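Local coordinates for protein probable ATP-dependent kinase TDA10 (PDB 1ODF) that probably acts as an ATP-dependent kinase whose substrate is not yet known and whose structure closely resembles that of bacterial pantothenate kinase, at residues 10-15 / 205-210. Residues are numbered along the deposited sequence; the frame is centred on the assembly and turned at random.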
loop_
_atom_site.group_PDB
_atom_site.type_symbol
_atom_site.label_atom_id
_atom_site.label_comp_id
_atom_site.label_asym_id
_atom_site.label_seq_id
_atom_site.Cartn_x
_atom_site.Cartn_y
_atom_site.Cartn_z
ATOM N N ASP A 10 -2.813 0.641 19.199
ATOM C CA ASP A 10 -3.775 0.169 20.179
ATOM C C ASP A 10 -5.090 -0.211 19.503
ATOM O O ASP A 10 -5.642 -1.285 19.749
ATOM C CB ASP A 10 -4.031 1.266 21.215
ATOM C CG ASP A 10 -2.832 1.513 22.120
ATOM O OD1 ASP A 10 -2.821 2.560 22.798
ATOM O OD2 ASP A 10 -1.910 0.663 22.165
ATOM N N TYR A 11 -5.583 0.676 18.647
ATOM C CA TYR A 11 -6.827 0.420 17.949
ATOM C C TYR A 11 -6.687 -0.730 16.965
ATOM O O TYR A 11 -7.571 -1.580 16.859
ATOM C CB TYR A 11 -7.289 1.671 17.208
ATOM C CG TYR A 11 -7.851 2.732 18.119
ATOM C CD1 TYR A 11 -7.157 3.919 18.355
ATOM C CD2 TYR A 11 -9.080 2.548 18.752
ATOM C CE1 TYR A 11 -7.673 4.896 19.196
ATOM C CE2 TYR A 11 -9.605 3.516 19.595
ATOM C CZ TYR A 11 -8.898 4.688 19.813
ATOM O OH TYR A 11 -9.422 5.650 20.647
ATOM N N THR A 12 -5.572 -0.753 16.247
ATOM C CA THR A 12 -5.341 -1.794 15.262
ATOM C C THR A 12 -5.282 -3.199 15.880
ATOM O O THR A 12 -5.903 -4.127 15.361
ATOM C CB THR A 12 -4.056 -1.510 14.467
ATOM O OG1 THR A 12 -4.174 -0.234 13.815
ATOM C CG2 THR A 12 -3.834 -2.586 13.418
ATOM N N ILE A 13 -4.549 -3.340 16.986
ATOM C CA ILE A 13 -4.412 -4.617 17.678
ATOM C C ILE A 13 -5.766 -5.040 18.233
ATOM O O ILE A 13 -6.136 -6.211 18.186
ATOM C CB ILE A 13 -3.400 -4.517 18.851
ATOM C CG1 ILE A 13 -1.979 -4.352 18.303
ATOM C CG2 ILE A 13 -3.501 -5.756 19.746
ATOM C CD1 ILE A 13 -0.914 -4.256 19.380
ATOM N N GLU A 14 -6.490 -4.070 18.772
ATOM C CA GLU A 14 -7.810 -4.294 19.329
ATOM C C GLU A 14 -8.694 -4.905 18.234
ATOM O O GLU A 14 -9.306 -5.963 18.417
ATOM C CB GLU A 14 -8.362 -2.949 19.799
ATOM C CG GLU A 14 -9.826 -2.911 20.178
ATOM C CD GLU A 14 -10.248 -1.522 20.641
ATOM O OE1 GLU A 14 -9.696 -1.047 21.664
ATOM O OE2 GLU A 14 -11.118 -0.904 19.984
ATOM N N PHE A 15 -8.737 -4.228 17.092
ATOM C CA PHE A 15 -9.516 -4.664 15.944
ATOM C C PHE A 15 -9.104 -6.057 15.442
ATOM O O PHE A 15 -9.951 -6.920 15.231
ATOM C CB PHE A 15 -9.369 -3.616 14.829
ATOM C CG PHE A 15 -9.830 -4.079 13.467
ATOM C CD1 PHE A 15 -8.900 -4.398 12.477
ATOM C CD2 PHE A 15 -11.190 -4.152 13.156
ATOM C CE1 PHE A 15 -9.322 -4.775 11.191
ATOM C CE2 PHE A 15 -11.619 -4.530 11.871
ATOM C CZ PHE A 15 -10.687 -4.837 10.892
ATOM N N LEU A 205 -9.189 -8.159 5.880
ATOM C CA LEU A 205 -9.488 -7.181 6.910
ATOM C C LEU A 205 -8.706 -5.952 6.451
ATOM O O LEU A 205 -7.588 -6.074 5.939
ATOM C CB LEU A 205 -8.983 -7.653 8.275
ATOM C CG LEU A 205 -9.720 -8.870 8.823
ATOM C CD1 LEU A 205 -9.087 -9.290 10.134
ATOM C CD2 LEU A 205 -11.197 -8.522 9.001
ATOM N N GLY A 206 -9.298 -4.776 6.613
ATOM C CA GLY A 206 -8.623 -3.575 6.175
ATOM C C GLY A 206 -8.355 -2.575 7.271
ATOM O O GLY A 206 -9.167 -2.403 8.177
ATOM N N ILE A 207 -7.199 -1.927 7.183
ATOM C CA ILE A 207 -6.793 -0.902 8.135
ATOM C C ILE A 207 -6.580 0.352 7.301
ATOM O O ILE A 207 -5.656 0.423 6.489
ATOM C CB ILE A 207 -5.458 -1.233 8.830
ATOM C CG1 ILE A 207 -5.441 -2.700 9.305
ATOM C CG2 ILE A 207 -5.226 -0.228 9.975
ATOM C CD1 ILE A 207 -6.424 -3.013 10.387
ATOM N N VAL A 208 -7.443 1.337 7.501
ATOM C CA VAL A 208 -7.362 2.567 6.741
ATOM C C VAL A 208 -7.010 3.766 7.597
ATOM O O VAL A 208 -7.632 4.016 8.636
ATOM C CB VAL A 208 -8.698 2.852 6.005
ATOM C CG1 VAL A 208 -8.635 4.222 5.304
ATOM C CG2 VAL A 208 -8.972 1.747 4.987
ATOM N N PHE A 209 -5.996 4.495 7.142
ATOM C CA PHE A 209 -5.520 5.699 7.808
ATOM C C PHE A 209 -5.902 6.889 6.942
ATOM O O PHE A 209 -5.556 6.932 5.752
ATOM C CB PHE A 209 -3.983 5.703 7.917
ATOM C CG PHE A 209 -3.419 4.881 9.053
ATOM C CD1 PHE A 209 -4.028 3.702 9.471
ATOM C CD2 PHE A 209 -2.238 5.276 9.677
ATOM C CE1 PHE A 209 -3.465 2.932 10.494
ATOM C CE2 PHE A 209 -1.670 4.515 10.696
ATOM C CZ PHE A 209 -2.286 3.340 11.104
ATOM N N THR A 210 -6.630 7.841 7.515
ATOM C CA THR A 210 -6.946 9.053 6.782
ATOM C C THR A 210 -6.577 10.219 7.713
ATOM O O THR A 210 -6.276 10.006 8.891
ATOM C CB THR A 210 -8.432 9.127 6.358
ATOM O OG1 THR A 210 -8.567 10.122 5.337
ATOM C CG2 THR A 210 -9.326 9.493 7.536
#
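The hydroxyl OG1 of Thr-12 faces Ile-207, yet its polar need is met on its own helix, by a hydrogen bond to the carbonyl O of Val-8 one turn back. Threonine suits this buried place because that bond hides its polarity, leaving OG1 4.0 Å from Ile-207 CG2. Its methyl CG2 lies equally far, 4.0 Å, from Ile-207 CD1. Isoleucine suits the strand position because it branches: CG2 meets Thr-12, and CD1 both Thr-12 and Phe-15.

Phe-15 has a long flat side chain that spans the distance to the strand. With CG anti to its backbone N (chi1 166°), its CD1-CE1 side meets Ile-207 CD1, both ring carbons at 3.5 Å. Ring and isoleucine chain lie side by side, pointing opposite ways. Leu-205 adds a buried apolar chain, CB 4.1 Å from CE1 and CD2 4.2 Å from CZ of Phe-15. Between Leu-205 and Ile-207, Gly-206 takes part through its backbone, its carbonyl O 3.8 Å from Phe-15 CE1. The phenylalanine ring also meets that of Tyr-19 on the same helix, planes at about 40°. An alanine in place of Phe-15 would probably open a gap beside Ile-207 CD1 and Leu-205 and leave Tyr-19 without this aromatic neighbour.

The axes of segments 10-15 and 205-210 run nearly antiparallel (166°), 10.3 Å apart at closest. Strand 204-211 lies between 32-37 and 269-275 in the mixed sheet, and Thr-12 also touches Ile-51 of helix 44-59, which follows the predicted ATP-binding loop. This is helix-on-sheet packing of the alpha/beta P-loop kinase fold, with the N-terminal helix laid over the sheet.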